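PDB 7D6V: succinate dehydrogenase (Membrane anchor subunit) from Mycolicibacterium smegmatis, which serves as the membrane anchor of the mycobacterial succinate dehydrogenase Sdh1, holding a Rieske FeS cluster in the membrane and probably passing electrons to quinone. Local coordinates for residues Ile154-Phe159 with Cys209-Gly214; Tyr116-Tyr121 with Ile150-His155. All coordinates share one frame; numbering follows the deposited sequence.

Interaction 1. Residues Ile154-Phe159 with Cys209-Gly214; sequences IHRYFF and CRHVTG. With FES (Fe2/s2 (inorganic) cluster), chain J.
Phe-159 and Cys-209 mark the closest approach of two helical backbones, the first turn of helix 155-175 and the start of helix 207-215, with 7.7 Å between their CA atoms. The Phe-159 side chain bridges this gap. A chi1 of 163°, placing CG opposite the backbone N, sends the far end of the ring toward the other helix, where CZ lies 3.5 Å from Cys-209 CB and one ring face turns to Cys-209 N. The sulfur makes an oblique sulfur-aromatic contact, SG of Cys-209 being 5.0 Å from the centroid of the Phe-159 ring and 60° off its normal. Behind it, Cys-209 O is gripped from opposite faces of its carbonyl plane by OG1 of Thr-213 at 2.7 Å and by the backbone N of Thr-213 at 2.9 Å.

One turn away, Arg-156 reaches His-211. Its NH2 comes within 3.8 Å of His-211 CE1, the guanidinium and imidazole planes 36° apart, and no hydrogen bond joins them. The charge is answered by the neighbouring iron-sulfur subunit, through salt bridges to its Asp-233, Asp-237 and Glu-229; His-211 packs on that same Asp-233.

On another side of the first helix, His-155 points its ring edge, in plane, at the cluster, and NE2 ligates iron FE2 at 2.5 Å. Cys-206, just before helix 207-215, also binds. Mixed histidine and cysteine ligation is consistent with this enzyme's Rieske-type cluster, although this iron appears to take one of each, whereas the classical cluster puts both histidines on one iron.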
loop_
_atom_site.group_PDB
_atom_site.type_symbol
_atom_site.label_atom_id
_atom_site.label_comp_id
_atom_site.label_asym_id
_atom_site.label_seq_id
_atom_site.Cartn_x
_atom_site.Cartn_y
_atom_site.Cartn_z
ATOM N N ILE C 154 32.910 0.439 -13.656
ATOM C CA ILE C 154 33.461 -0.163 -14.861
ATOM C C ILE C 154 33.309 -1.684 -14.838
ATOM O O ILE C 154 34.046 -2.389 -15.521
ATOM C CB ILE C 154 34.925 0.242 -15.079
ATOM C CG1 ILE C 154 35.787 -0.225 -13.910
ATOM C CG2 ILE C 154 35.040 1.738 -15.260
ATOM C CD1 ILE C 154 37.238 0.147 -14.040
ATOM N N HIS C 155 32.364 -2.195 -14.050
ATOM C CA HIS C 155 32.213 -3.634 -13.886
ATOM C C HIS C 155 31.877 -4.339 -15.195
ATOM O O HIS C 155 32.237 -5.507 -15.374
ATOM C CB HIS C 155 31.141 -3.918 -12.838
ATOM C CG HIS C 155 30.939 -5.372 -12.563
ATOM N ND1 HIS C 155 31.975 -6.214 -12.225
ATOM C CD2 HIS C 155 29.825 -6.136 -12.587
ATOM C CE1 HIS C 155 31.505 -7.434 -12.047
ATOM N NE2 HIS C 155 30.204 -7.412 -12.259
ATOM N N ARG C 156 31.189 -3.662 -16.116
ATOM C CA ARG C 156 30.798 -4.305 -17.368
ATOM C C ARG C 156 32.004 -4.695 -18.214
ATOM O O ARG C 156 31.949 -5.675 -18.967
ATOM C CB ARG C 156 29.863 -3.386 -18.154
ATOM C CG ARG C 156 30.427 -2.008 -18.431
ATOM C CD ARG C 156 29.399 -1.115 -19.095
ATOM N NE ARG C 156 28.351 -0.717 -18.161
ATOM C CZ ARG C 156 27.432 0.205 -18.417
ATOM N NH1 ARG C 156 27.427 0.832 -19.581
ATOM N NH2 ARG C 156 26.518 0.501 -17.507
ATOM N N TYR C 157 33.111 -3.965 -18.094
ATOM C CA TYR C 157 34.296 -4.314 -18.869
ATOM C C TYR C 157 34.967 -5.559 -18.306
ATOM O O TYR C 157 35.442 -6.419 -19.062
ATOM C CB TYR C 157 35.254 -3.130 -18.904
ATOM C CG TYR C 157 34.711 -2.005 -19.741
ATOM C CD1 TYR C 157 35.111 -1.833 -21.055
ATOM C CD2 TYR C 157 33.771 -1.132 -19.224
ATOM C CE1 TYR C 157 34.600 -0.815 -21.822
ATOM C CE2 TYR C 157 33.256 -0.115 -19.982
ATOM C CZ TYR C 157 33.672 0.040 -21.278
ATOM O OH TYR C 157 33.157 1.061 -22.031
ATOM N N PHE C 158 34.990 -5.690 -16.982
ATOM C CA PHE C 158 35.436 -6.941 -16.388
ATOM C C PHE C 158 34.466 -8.069 -16.698
ATOM O O PHE C 158 34.871 -9.231 -16.749
ATOM C CB PHE C 158 35.620 -6.766 -14.883
ATOM C CG PHE C 158 36.663 -5.755 -14.529
ATOM C CD1 PHE C 158 37.969 -5.919 -14.950
ATOM C CD2 PHE C 158 36.338 -4.631 -13.792
ATOM C CE1 PHE C 158 38.930 -4.987 -14.641
ATOM C CE2 PHE C 158 37.297 -3.699 -13.477
ATOM C CZ PHE C 158 38.595 -3.877 -13.900
ATOM N N PHE C 159 33.195 -7.747 -16.937
ATOM C CA PHE C 159 32.246 -8.752 -17.405
ATOM C C PHE C 159 32.604 -9.244 -18.803
ATOM O O PHE C 159 32.547 -10.448 -19.077
ATOM C CB PHE C 159 30.829 -8.180 -17.363
ATOM C CG PHE C 159 29.836 -8.955 -18.177
ATOM C CD1 PHE C 159 29.406 -10.201 -17.767
ATOM C CD2 PHE C 159 29.327 -8.428 -19.349
ATOM C CE1 PHE C 159 28.496 -10.907 -18.511
ATOM C CE2 PHE C 159 28.418 -9.132 -20.097
ATOM C CZ PHE C 159 28.002 -10.373 -19.679
ATOM N N CYS C 209 25.215 -8.031 -17.262
ATOM C CA CYS C 209 24.654 -8.794 -18.371
ATOM C C CYS C 209 23.164 -8.516 -18.527
ATOM O O CYS C 209 22.665 -8.377 -19.649
ATOM C CB CYS C 209 24.902 -10.285 -18.157
ATOM S SG CYS C 209 24.253 -11.345 -19.465
ATOM N N ARG C 210 22.443 -8.431 -17.409
ATOM C CA ARG C 210 21.020 -8.120 -17.455
ATOM C C ARG C 210 20.774 -6.761 -18.092
ATOM O O ARG C 210 19.844 -6.596 -18.888
ATOM C CB ARG C 210 20.442 -8.161 -16.043
ATOM C CG ARG C 210 18.935 -8.212 -15.973
ATOM C CD ARG C 210 18.474 -8.070 -14.540
ATOM N NE ARG C 210 17.022 -8.071 -14.422
ATOM C CZ ARG C 210 16.363 -7.581 -13.381
ATOM N NH1 ARG C 210 17.026 -7.044 -12.370
ATOM N NH2 ARG C 210 15.041 -7.622 -13.353
ATOM N N HIS C 211 21.600 -5.776 -17.748
ATOM C CA HIS C 211 21.471 -4.447 -18.330
ATOM C C HIS C 211 21.814 -4.451 -19.815
ATOM O O HIS C 211 21.099 -3.850 -20.624
ATOM C CB HIS C 211 22.367 -3.476 -17.566
ATOM C CG HIS C 211 22.417 -2.104 -18.154
ATOM N ND1 HIS C 211 23.498 -1.649 -18.875
ATOM C CD2 HIS C 211 21.532 -1.082 -18.116
ATOM C CE1 HIS C 211 23.271 -0.410 -19.264
ATOM N NE2 HIS C 211 22.086 -0.041 -18.817
ATOM N N VAL C 212 22.899 -5.128 -20.191
ATOM C CA VAL C 212 23.376 -5.074 -21.568
ATOM C C VAL C 212 22.428 -5.813 -22.504
ATOM O O VAL C 212 22.174 -5.363 -23.628
ATOM C CB VAL C 212 24.812 -5.625 -21.649
ATOM C CG1 VAL C 212 25.182 -5.964 -23.075
ATOM C CG2 VAL C 212 25.789 -4.616 -21.085
ATOM N N THR C 213 21.880 -6.948 -22.064
ATOM C CA THR C 213 21.040 -7.749 -22.949
ATOM C C THR C 213 19.741 -7.028 -23.284
ATOM O O THR C 213 19.474 -6.719 -24.449
ATOM C CB THR C 213 20.756 -9.111 -22.315
ATOM O OG1 THR C 213 20.403 -8.940 -20.938
ATOM C CG2 THR C 213 21.980 -10.003 -22.414
ATOM N N GLY C 214 18.912 -6.760 -22.281
ATOM C CA GLY C 214 17.715 -5.983 -22.528
ATOM C C GLY C 214 17.297 -5.057 -21.406
ATOM O O GLY C 214 16.236 -4.435 -21.481
HETATM FE FE1 FES J . 27.943 -9.958 -9.932
HETATM FE FE2 FES J . 28.333 -9.109 -12.455
HETATM S S1 FES J . 27.078 -8.186 -10.903
HETATM S S2 FES J . 29.137 -10.920 -11.508
#

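Interaction 2. Residues Tyr116-Tyr121 with Ile150-His155. With PEV ((1S)-2-{[(2-aminoethoxy)(hydroxy)phosphoryl]oxy}-1-[(palmitoyloxy)methyl]ethyl stearate), chain I; FES (Fe2/s2 (inorganic) cluster), chain J.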
loop_
_atom_site.group_PDB
_atom_site.type_symbol
_atom_site.label_atom_id
_atom_site.label_comp_id
_atom_site.label_asym_id
_atom_site.label_seq_id
_atom_site.Cartn_x
_atom_site.Cartn_y
_atom_site.Cartn_z
ATOM N N TYR C 116 26.996 -8.229 -6.103
ATOM C CA TYR C 116 26.774 -9.018 -4.896
ATOM C C TYR C 116 27.967 -8.940 -3.952
ATOM O O TYR C 116 27.803 -8.753 -2.742
ATOM C CB TYR C 116 26.477 -10.478 -5.228
ATOM C CG TYR C 116 26.598 -11.323 -3.985
ATOM C CD1 TYR C 116 25.701 -11.172 -2.938
ATOM C CD2 TYR C 116 27.639 -12.225 -3.831
ATOM C CE1 TYR C 116 25.824 -11.907 -1.785
ATOM C CE2 TYR C 116 27.766 -12.970 -2.682
ATOM C CZ TYR C 116 26.853 -12.809 -1.664
ATOM O OH TYR C 116 26.971 -13.551 -0.514
ATOM N N TYR C 117 29.178 -9.102 -4.485
ATOM C CA TYR C 117 30.357 -9.096 -3.628
ATOM C C TYR C 117 30.551 -7.745 -2.961
ATOM O O TYR C 117 31.016 -7.679 -1.818
ATOM C CB TYR C 117 31.596 -9.480 -4.431
ATOM C CG TYR C 117 31.759 -10.967 -4.613
ATOM C CD1 TYR C 117 32.252 -11.761 -3.592
ATOM C CD2 TYR C 117 31.418 -11.579 -5.807
ATOM C CE1 TYR C 117 32.399 -13.121 -3.756
ATOM C CE2 TYR C 117 31.562 -12.934 -5.980
ATOM C CZ TYR C 117 32.053 -13.700 -4.954
ATOM O OH TYR C 117 32.198 -15.054 -5.130
ATOM N N ARG C 118 30.196 -6.661 -3.652
ATOM C CA ARG C 118 30.270 -5.345 -3.034
ATOM C C ARG C 118 29.372 -5.269 -1.812
ATOM O O ARG C 118 29.792 -4.780 -0.762
ATOM C CB ARG C 118 29.900 -4.263 -4.044
ATOM C CG ARG C 118 31.079 -3.749 -4.837
ATOM C CD ARG C 118 30.716 -3.515 -6.278
ATOM N NE ARG C 118 30.001 -2.257 -6.449
ATOM C CZ ARG C 118 29.416 -1.881 -7.577
ATOM N NH1 ARG C 118 29.462 -2.669 -8.641
ATOM N NH2 ARG C 118 28.788 -0.721 -7.643
ATOM N N LYS C 119 28.139 -5.766 -1.923
ATOM C CA LYS C 119 27.269 -5.870 -0.756
ATOM C C LYS C 119 27.943 -6.654 0.359
ATOM O O LYS C 119 28.000 -6.202 1.513
ATOM C CB LYS C 119 25.955 -6.543 -1.145
ATOM C CG LYS C 119 25.001 -6.717 0.016
ATOM C CD LYS C 119 23.752 -7.467 -0.382
ATOM C CE LYS C 119 23.847 -8.921 0.010
ATOM N NZ LYS C 119 23.689 -9.088 1.478
ATOM N N ALA C 120 28.481 -7.827 0.019
ATOM C CA ALA C 120 29.046 -8.721 1.018
ATOM C C ALA C 120 30.167 -8.046 1.795
ATOM O O ALA C 120 30.145 -8.017 3.030
ATOM C CB ALA C 120 29.544 -10.002 0.351
ATOM N N TYR C 121 31.145 -7.465 1.098
ATOM C CA TYR C 121 32.253 -6.915 1.865
ATOM C C TYR C 121 31.990 -5.507 2.386
ATOM O O TYR C 121 32.570 -5.151 3.409
ATOM C CB TYR C 121 33.584 -6.966 1.095
ATOM C CG TYR C 121 33.697 -6.243 -0.226
ATOM C CD1 TYR C 121 33.844 -6.951 -1.408
ATOM C CD2 TYR C 121 33.702 -4.858 -0.290
ATOM C CE1 TYR C 121 33.970 -6.305 -2.614
ATOM C CE2 TYR C 121 33.822 -4.203 -1.493
ATOM C CZ TYR C 121 33.956 -4.932 -2.651
ATOM O OH TYR C 121 34.080 -4.284 -3.854
ATOM N N ILE C 150 34.359 5.183 -6.835
ATOM C CA ILE C 150 33.669 5.523 -8.075
ATOM C C ILE C 150 34.080 4.583 -9.201
ATOM O O ILE C 150 33.367 4.470 -10.203
ATOM C CB ILE C 150 33.928 6.997 -8.453
ATOM C CG1 ILE C 150 32.965 7.478 -9.542
ATOM C CG2 ILE C 150 35.344 7.186 -8.937
ATOM C CD1 ILE C 150 31.541 7.594 -9.099
ATOM N N LEU C 151 35.206 3.885 -9.050
ATOM C CA LEU C 151 35.709 2.988 -10.080
ATOM C C LEU C 151 34.944 1.676 -10.153
ATOM O O LEU C 151 35.221 0.872 -11.045
ATOM C CB LEU C 151 37.190 2.700 -9.846
ATOM C CG LEU C 151 38.152 3.875 -10.019
ATOM C CD1 LEU C 151 39.554 3.478 -9.607
ATOM C CD2 LEU C 151 38.137 4.377 -11.447
ATOM N N GLN C 152 33.998 1.435 -9.248
ATOM C CA GLN C 152 33.183 0.230 -9.321
ATOM C C GLN C 152 32.216 0.246 -10.495
ATOM O O GLN C 152 31.566 -0.771 -10.751
ATOM C CB GLN C 152 32.404 0.040 -8.021
ATOM C CG GLN C 152 33.247 0.143 -6.770
ATOM C CD GLN C 152 33.708 -1.204 -6.273
ATOM O OE1 GLN C 152 33.924 -2.122 -7.057
ATOM N NE2 GLN C 152 33.866 -1.330 -4.963
ATOM N N ASN C 153 32.105 1.366 -11.203
ATOM C CA ASN C 153 31.169 1.521 -12.306
ATOM C C ASN C 153 31.690 0.963 -13.623
ATOM O O ASN C 153 30.965 1.010 -14.621
ATOM C CB ASN C 153 30.811 2.997 -12.478
ATOM C CG ASN C 153 30.020 3.544 -11.313
ATOM O OD1 ASN C 153 28.852 3.206 -11.130
ATOM N ND2 ASN C 153 30.649 4.395 -10.518
ATOM N N ILE C 154 32.910 0.439 -13.656
ATOM C CA ILE C 154 33.461 -0.163 -14.861
ATOM C C ILE C 154 33.309 -1.684 -14.838
ATOM O O ILE C 154 34.046 -2.389 -15.521
ATOM C CB ILE C 154 34.925 0.242 -15.079
ATOM C CG1 ILE C 154 35.787 -0.225 -13.910
ATOM C CG2 ILE C 154 35.040 1.738 -15.260
ATOM C CD1 ILE C 154 37.238 0.147 -14.040
ATOM N N HIS C 155 32.364 -2.195 -14.050
ATOM C CA HIS C 155 32.213 -3.634 -13.886
ATOM C C HIS C 155 31.877 -4.339 -15.195
ATOM O O HIS C 155 32.237 -5.507 -15.374
ATOM C CB HIS C 155 31.141 -3.918 -12.838
ATOM C CG HIS C 155 30.939 -5.372 -12.563
ATOM N ND1 HIS C 155 31.975 -6.214 -12.225
ATOM C CD2 HIS C 155 29.825 -6.136 -12.587
ATOM C CE1 HIS C 155 31.505 -7.434 -12.047
ATOM N NE2 HIS C 155 30.204 -7.412 -12.259
HETATM C C48 PEV I . 36.076 -14.391 -4.719
HETATM C C47 PEV I . 37.330 -13.524 -4.723
HETATM C C46 PEV I . 36.977 -12.065 -4.467
HETATM C C45 PEV I . 36.755 -11.822 -2.980
HETATM C C44 PEV I . 37.191 -10.423 -2.566
HETATM C C43 PEV I . 36.613 -10.027 -1.214
HETATM C C42 PEV I . 37.625 -9.231 -0.405
HETATM C C41 PEV I . 37.290 -7.748 -0.421
HETATM C C40 PEV I . 37.905 -7.024 0.766
HETATM C C39 PEV I . 38.530 -5.711 0.329
HETATM C C38 PEV I . 37.451 -4.655 0.147
HETATM C C37 PEV I . 37.177 -3.924 1.454
HETATM C C36 PEV I . 37.212 -2.419 1.257
HETATM C C35 PEV I . 35.807 -1.857 1.089
HETATM C C34 PEV I . 35.752 -0.412 1.556
HETATM C C33 PEV I . 36.880 0.402 0.942
HETATM C C32 PEV I . 37.228 1.586 1.828
HETATM C C31 PEV I . 36.468 2.828 1.396
HETATM O O31 PEV I . 35.289 2.860 1.490
HETATM O O2 PEV I . 37.162 3.928 0.898
HETATM C C2 PEV I . 37.104 5.031 1.747
HETATM C C1 PEV I . 36.033 5.980 1.229
HETATM O O3P PEV I . 34.827 5.667 1.864
HETATM P P PEV I . 34.109 6.810 2.807
HETATM O O1P PEV I . 34.746 6.830 4.173
HETATM O O2P PEV I . 32.639 6.499 2.934
HETATM O O4P PEV I . 34.319 8.282 2.102
HETATM C C4 PEV I . 35.320 9.123 2.597
HETATM C C5 PEV I . 35.948 9.860 1.417
HETATM N N6 PEV I . 37.276 10.330 1.766
HETATM C C3 PEV I . 38.466 5.718 1.769
HETATM O O3 PEV I . 39.431 4.725 1.966
HETATM C C11 PEV I . 40.248 4.486 0.857
HETATM O O11 PEV I . 40.937 5.347 0.428
HETATM C C12 PEV I . 40.244 3.116 0.186
HETATM C C13 PEV I . 41.656 2.596 -0.065
HETATM C C14 PEV I . 41.684 1.082 -0.251
HETATM C C15 PEV I . 40.629 0.599 -1.242
HETATM C C16 PEV I . 41.264 -0.142 -2.414
HETATM C C17 PEV I . 40.478 -1.371 -2.869
HETATM C C18 PEV I . 39.173 -1.585 -2.104
HETATM C C19 PEV I . 37.949 -1.673 -3.015
HETATM C C20 PEV I . 38.258 -1.347 -4.476
HETATM C C21 PEV I . 37.198 -1.907 -5.420
HETATM C C22 PEV I . 37.711 -2.047 -6.850
HETATM C C23 PEV I . 37.383 -0.847 -7.735
HETATM C C24 PEV I . 38.533 -0.548 -8.689
HETATM C C25 PEV I . 38.520 -1.462 -9.910
HETATM C C26 PEV I . 39.812 -2.264 -10.034
HETATM FE FE1 FES J . 27.943 -9.958 -9.932
HETATM FE FE2 FES J . 28.333 -9.109 -12.455
HETATM S S1 FES J . 27.078 -8.186 -10.903
HETATM S S2 FES J . 29.137 -10.920 -11.508
#
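The phenolic oxygen of Tyr-121 is held twice: Gln-152 NE2 donates to Tyr-121 OH over 3.2 Å, fairly straight at 159°, and the hydroxyl also bonds to the carbonyl oxygen of Leu-112. The amide meets the tyrosine at the ring edge, nearly in its own plane, and its NE2 is further bonded to the hydroxyl of Tyr-122, which fixes the rotation of the amide.

The side chains of Arg-118 and Gln-152 run antiparallel alongside one another. Gln-152 CB sits over the centre of one guanidinium face, 3.6 Å from Arg-118 CZ, while the amide follows the aliphatic part of the arginine with its plane only 16° from that of the guanidinium. The contact is van der Waals packing of a methylene on the guanidinium face; the arginine's polar atoms find their partners outside the two segments: Arg-118 bonds to Thr-113 O, forms a salt bridge with Glu-144 and makes a cation-pi contact with Tyr-115. Thr-113 OG1 is also hydrogen-bonded to ND1 of His-155, so one residue positions both the arginine and the cluster ligand.

Helix 115-124 and the 3-10 segment 151-153 that leads into helix 155-175 form part of the wall of the phospholipid pocket. The Tyr-121 ring is sandwiched, with C38 of the lipid 3.8 Å above one face and Arg-118 CA 3.7 Å above the other. Its chi1 of 60° swings the ring back over its own helix, against that CA. The palmitoyl chain passes Gln-152, with NE2 3.4 Å from lipid C21, and continues to Leu-151, whose CB is 3.7 Å from lipid C24. Within the turn, Asn-153 ND2 donates to Ile-150 O at 2.7 Å, and Ile-150, Leu-151 and Ile-154 touch ubiquinone-1.

How the interactions relate
The two contacts overlap at Ile-154 and His-155, where the 3-10 turn of interaction 2 runs into the helix of interaction 1, and their centres are 13 Å apart. His-155 thus lies at the junction: its iron-binding edge belongs with the cluster, while its backbone joins the loop beside the lipid to the helix facing 207-215. The side chain of Gln-152 is about 8 Å from the bound ubiquinone-1. The side chain of Arg-156 is about 9 Å from the bound ubiquinone-1. The lipid belongs to interaction 2. The cluster ligand His-155 directly follows Ile-154, which touches the quinone, an arrangement consistent with electron transfer from cluster to quinone.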